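Cellulase (Clostridium cellulovorans, PDB 6UI3) probably hydrolyses internal beta-1,4 linkages of cellulose and related plant polysaccharides, this chain being the glycoside hydrolase family 5 domain of a longer, dockerin-bearing protein. Local coordinates at residues 150-161 against 195-205. Residues are numbered along the deposited sequence; the frame is centred on the assembly and turned at random. Where two conformers were deposited one is given.
Sequences INQPRHEEDWVG and PTYCASSDYPK. Unlike the reference sequence in segment 150-161: Q152 (reference Glu).
Y197 reaches from its loop to the backbone of 150-161 and ends in two hydrogen bonds. With CG anti to the backbone N (chi1 -177°), its phenol is carried across to H155 and D158. Y197 OH gives its proton to D158 O, 2.6 Å away and in the carbonyl plane, and receives H155 N in a nearly straight bond (178°). A tyrosine suits this place because one oxygen can both donate and accept, here clasping a turn already closed by D158 N to H155 O. P153 O lies over one face of the ring while accepting from C198 N at 2.8 Å. G161, with no side chain and a positive phi (85°) easy for glycine, brings CA to 3.6 Å from Y197 CE1.

K205 NZ crosses to W159 O at 2.8 Å; within its own segment a salt bridge to the anti lone pair of D202 OD2 holds the ammonium in place.

C198 SG sits obliquely over the six-membered ring of W159, 3.4 Å from CE3, and also touches R154 CB. The same indole lies against the R154 guanidinium, CZ2 above its centre, while E157 binds W159 NE1 through OE1 and R154 NH2 through OE2. Deeper, P195 CG meets I150 CG2 and P153 CG, compact apolar groups where the chain leaves the strands.

These are the loops following strands 145-148 and 192-195, neighbours in a TIM barrel, packed at its C-terminal end. In family 5 the catalytic acid/base follows the fourth strand in an Asn-Glu-Pro motif; N151-Q152-P153 is consistent with it, Q152, bonded to H222, probably taking the acid/base position, Glu in the reference.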
loop_
_atom_site.group_PDB
_atom_site.type_symbol
_atom_site.label_atom_id
_atom_site.label_comp_id
_atom_site.label_asym_id
_atom_site.label_seq_id
_atom_site.Cartn_x
_atom_site.Cartn_y
_atom_site.Cartn_z
ATOM N N ILE A 150 -7.535 0.149 -5.126
ATOM C CA ILE A 150 -8.224 1.018 -4.166
ATOM C C ILE A 150 -7.581 0.737 -2.812
ATOM O O ILE A 150 -7.266 -0.408 -2.510
ATOM C CB ILE A 150 -9.753 0.803 -4.188
ATOM C CG1 ILE A 150 -10.468 1.774 -3.238
ATOM C CG2 ILE A 150 -10.115 -0.651 -3.891
ATOM C CD1 ILE A 150 -10.331 3.257 -3.579
ATOM N N ASN A 151 -7.382 1.760 -1.991
ATOM C CA ASN A 151 -6.626 1.619 -0.737
ATOM C C ASN A 151 -7.356 0.766 0.308
ATOM O O ASN A 151 -6.960 -0.373 0.576
ATOM C CB ASN A 151 -6.307 3.023 -0.218
ATOM C CG ASN A 151 -5.731 3.005 1.156
ATOM O OD1 ASN A 151 -4.758 2.276 1.402
ATOM N ND2 ASN A 151 -6.309 3.765 2.064
ATOM N N GLN A 152 -8.399 1.315 0.931
ATOM C CA GLN A 152 -9.119 0.677 2.042
ATOM C C GLN A 152 -10.616 0.752 1.775
ATOM O O GLN A 152 -11.361 1.495 2.434
ATOM C CB GLN A 152 -8.708 1.271 3.391
ATOM C CG GLN A 152 -7.309 0.769 3.775
ATOM C CD GLN A 152 -6.710 1.321 5.037
ATOM O OE1 GLN A 152 -5.700 0.803 5.520
ATOM N NE2 GLN A 152 -7.293 2.356 5.574
ATOM N N PRO A 153 -11.084 -0.008 0.784
ATOM C CA PRO A 153 -12.485 0.090 0.354
ATOM C C PRO A 153 -13.441 -0.361 1.443
ATOM O O PRO A 153 -13.241 -1.409 2.066
ATOM C CB PRO A 153 -12.553 -0.866 -0.846
ATOM C CG PRO A 153 -11.444 -1.869 -0.583
ATOM C CD PRO A 153 -10.346 -1.052 0.049
ATOM N N ARG A 154 -14.513 0.400 1.631
ATOM C CA ARG A 154 -15.425 0.102 2.724
ATOM C C ARG A 154 -16.738 0.839 2.513
ATOM O O ARG A 154 -16.878 1.669 1.611
ATOM C CB ARG A 154 -14.796 0.484 4.073
ATOM C CG ARG A 154 -14.482 1.955 4.206
ATOM C CD ARG A 154 -13.750 2.188 5.497
ATOM N NE ARG A 154 -13.399 3.553 5.828
ATOM C CZ ARG A 154 -12.287 4.155 5.432
ATOM N NH1 ARG A 154 -11.446 3.555 4.612
ATOM N NH2 ARG A 154 -12.024 5.375 5.869
ATOM N N HIS A 155 -17.696 0.543 3.382
ATOM C CA HIS A 155 -18.917 1.323 3.525
ATOM C C HIS A 155 -18.732 2.244 4.722
ATOM O O HIS A 155 -18.623 1.773 5.860
ATOM C CB HIS A 155 -20.105 0.392 3.749
ATOM C CG HIS A 155 -21.356 1.089 4.189
ATOM N ND1 HIS A 155 -22.192 1.751 3.315
ATOM C CD2 HIS A 155 -21.911 1.230 5.416
ATOM C CE1 HIS A 155 -23.212 2.261 3.982
ATOM N NE2 HIS A 155 -23.065 1.959 5.260
ATOM N N GLU A 156 -18.696 3.555 4.469
ATOM C CA GLU A 156 -18.654 4.586 5.524
ATOM C C GLU A 156 -17.480 4.272 6.451
ATOM O O GLU A 156 -16.345 4.149 5.967
ATOM C CB GLU A 156 -20.016 4.744 6.190
ATOM C CG GLU A 156 -21.079 5.191 5.223
ATOM C CD GLU A 156 -22.415 5.456 5.887
ATOM O OE1 GLU A 156 -22.564 5.155 7.091
ATOM O OE2 GLU A 156 -23.318 5.960 5.194
ATOM N N GLU A 157 -17.688 4.192 7.765
ATOM C CA GLU A 157 -16.662 3.798 8.727
ATOM C C GLU A 157 -17.002 2.460 9.384
ATOM O O GLU A 157 -16.738 2.232 10.569
ATOM C CB GLU A 157 -16.438 4.904 9.758
ATOM C CG GLU A 157 -15.840 6.167 9.167
ATOM C CD GLU A 157 -14.441 5.936 8.608
ATOM O OE1 GLU A 157 -13.656 5.169 9.208
ATOM O OE2 GLU A 157 -14.119 6.519 7.566
ATOM N N ASP A 158 -17.585 1.554 8.601
ATOM C CA ASP A 158 -17.886 0.193 9.047
ATOM C C ASP A 158 -16.675 -0.673 8.715
ATOM O O ASP A 158 -16.474 -1.081 7.568
ATOM C CB ASP A 158 -19.158 -0.329 8.385
ATOM C CG ASP A 158 -19.497 -1.743 8.803
ATOM O OD1 ASP A 158 -18.711 -2.349 9.559
ATOM O OD2 ASP A 158 -20.562 -2.251 8.396
ATOM N N TRP A 159 -15.834 -0.913 9.711
ATOM C CA TRP A 159 -14.624 -1.711 9.529
ATOM C C TRP A 159 -14.862 -3.195 9.760
ATOM O O TRP A 159 -13.925 -3.989 9.601
ATOM C CB TRP A 159 -13.490 -1.139 10.396
ATOM C CG TRP A 159 -13.032 0.201 9.860
ATOM C CD1 TRP A 159 -13.690 1.399 9.974
ATOM C CD2 TRP A 159 -11.836 0.472 9.111
ATOM N NE1 TRP A 159 -12.976 2.388 9.333
ATOM C CE2 TRP A 159 -11.834 1.847 8.806
ATOM C CE3 TRP A 159 -10.767 -0.316 8.667
ATOM C CZ2 TRP A 159 -10.813 2.447 8.069
ATOM C CZ3 TRP A 159 -9.750 0.291 7.949
ATOM C CH2 TRP A 159 -9.779 1.655 7.668
ATOM N N VAL A 160 -16.096 -3.584 10.064
ATOM C CA VAL A 160 -16.490 -4.990 10.143
ATOM C C VAL A 160 -16.974 -5.490 8.791
ATOM O O VAL A 160 -16.511 -6.514 8.286
ATOM C CB VAL A 160 -17.564 -5.182 11.235
ATOM C CG1 VAL A 160 -18.051 -6.624 11.253
ATOM C CG2 VAL A 160 -17.021 -4.788 12.605
ATOM N N GLY A 161 -17.899 -4.762 8.179
ATOM C CA GLY A 161 -18.384 -5.111 6.864
ATOM C C GLY A 161 -19.504 -6.136 6.893
ATOM O O GLY A 161 -19.925 -6.623 7.940
ATOM N N PRO A 195 -7.220 -5.360 -2.997
ATOM C CA PRO A 195 -7.431 -5.522 -1.557
ATOM C C PRO A 195 -8.679 -6.326 -1.221
ATOM O O PRO A 195 -9.636 -6.390 -1.995
ATOM C CB PRO A 195 -7.629 -4.068 -1.097
ATOM C CG PRO A 195 -8.343 -3.441 -2.230
ATOM C CD PRO A 195 -7.686 -4.039 -3.468
ATOM N N THR A 196 -8.650 -6.912 -0.023
ATOM C CA THR A 196 -9.867 -7.317 0.670
ATOM C C THR A 196 -10.593 -6.055 1.173
ATOM O O THR A 196 -10.086 -4.928 1.094
ATOM C CB THR A 196 -9.484 -8.179 1.871
ATOM O OG1 THR A 196 -8.611 -7.391 2.693
ATOM C CG2 THR A 196 -8.810 -9.484 1.468
ATOM N N TYR A 197 -11.782 -6.247 1.745
ATOM C CA TYR A 197 -12.527 -5.150 2.355
ATOM C C TYR A 197 -11.679 -4.510 3.451
ATOM O O TYR A 197 -11.150 -5.211 4.319
ATOM C CB TYR A 197 -13.845 -5.711 2.914
ATOM C CG TYR A 197 -14.779 -4.688 3.522
ATOM C CD1 TYR A 197 -14.711 -4.389 4.866
ATOM C CD2 TYR A 197 -15.757 -4.051 2.769
ATOM C CE1 TYR A 197 -15.567 -3.450 5.443
ATOM C CE2 TYR A 197 -16.614 -3.115 3.339
ATOM C CZ TYR A 197 -16.515 -2.824 4.669
ATOM O OH TYR A 197 -17.365 -1.875 5.210
ATOM N N CYS A 198 -11.512 -3.186 3.392
ATOM C CA CYS A 198 -10.637 -2.430 4.283
ATOM C C CYS A 198 -9.176 -2.867 4.208
ATOM O O CYS A 198 -8.388 -2.520 5.101
ATOM C CB CYS A 198 -11.078 -2.455 5.760
ATOM S SG CYS A 198 -12.577 -1.522 6.114
ATOM N N ALA A 199 -8.794 -3.621 3.179
ATOM C CA ALA A 199 -7.496 -4.304 3.138
ATOM C C ALA A 199 -7.257 -5.109 4.414
ATOM O O ALA A 199 -6.125 -5.308 4.859
ATOM C CB ALA A 199 -6.333 -3.351 2.830
ATOM N N SER A 200 -8.327 -5.594 5.028
ATOM C CA SER A 200 -8.235 -6.279 6.305
ATOM C C SER A 200 -7.774 -7.726 6.169
ATOM O O SER A 200 -8.128 -8.443 5.223
ATOM C CB SER A 200 -9.618 -6.279 6.965
ATOM O OG SER A 200 -9.588 -6.896 8.233
ATOM N N SER A 201 -7.028 -8.165 7.181
ATOM C CA SER A 201 -6.651 -9.556 7.362
ATOM C C SER A 201 -7.584 -10.317 8.294
ATOM O O SER A 201 -7.335 -11.499 8.559
ATOM C CB SER A 201 -5.207 -9.657 7.873
ATOM O OG SER A 201 -5.073 -9.126 9.179
ATOM N N ASP A 202 -8.637 -9.692 8.818
ATOM C CA ASP A 202 -9.584 -10.452 9.627
ATOM C C ASP A 202 -10.238 -11.505 8.739
ATOM O O ASP A 202 -10.572 -11.241 7.581
ATOM C CB ASP A 202 -10.685 -9.566 10.228
ATOM C CG ASP A 202 -10.158 -8.455 11.119
ATOM O OD1 ASP A 202 -9.252 -8.726 11.928
ATOM O OD2 ASP A 202 -10.696 -7.320 11.026
ATOM N N TYR A 203 -10.475 -12.683 9.314
ATOM C CA TYR A 203 -10.900 -13.818 8.503
ATOM C C TYR A 203 -12.160 -13.558 7.678
ATOM O O TYR A 203 -12.191 -13.984 6.514
ATOM C CB TYR A 203 -11.016 -15.114 9.329
ATOM C CG TYR A 203 -11.220 -16.269 8.395
ATOM C CD1 TYR A 203 -10.181 -16.710 7.591
ATOM C CD2 TYR A 203 -12.464 -16.859 8.242
ATOM C CE1 TYR A 203 -10.364 -17.724 6.683
ATOM C CE2 TYR A 203 -12.660 -17.878 7.319
ATOM C CZ TYR A 203 -11.596 -18.305 6.554
ATOM O OH TYR A 203 -11.744 -19.299 5.625
ATOM N N PRO A 204 -13.201 -12.890 8.175
ATOM C CA PRO A 204 -14.392 -12.724 7.322
ATOM C C PRO A 204 -14.127 -11.971 6.032
ATOM O O PRO A 204 -14.707 -12.281 4.980
ATOM C CB PRO A 204 -15.385 -11.999 8.233
ATOM C CG PRO A 204 -14.989 -12.417 9.601
ATOM C CD PRO A 204 -13.471 -12.458 9.562
ATOM N N LYS A 205 -13.237 -10.976 6.074
ATOM C CA LYS A 205 -12.893 -10.261 4.845
ATOM C C LYS A 205 -12.091 -11.150 3.904
ATOM O O LYS A 205 -12.276 -11.120 2.680
ATOM C CB LYS A 205 -12.096 -8.986 5.130
ATOM C CG LYS A 205 -12.867 -7.894 5.851
ATOM C CD LYS A 205 -12.775 -7.992 7.356
ATOM C CE LYS A 205 -13.172 -6.665 8.019
ATOM N NZ LYS A 205 -13.053 -6.680 9.494
#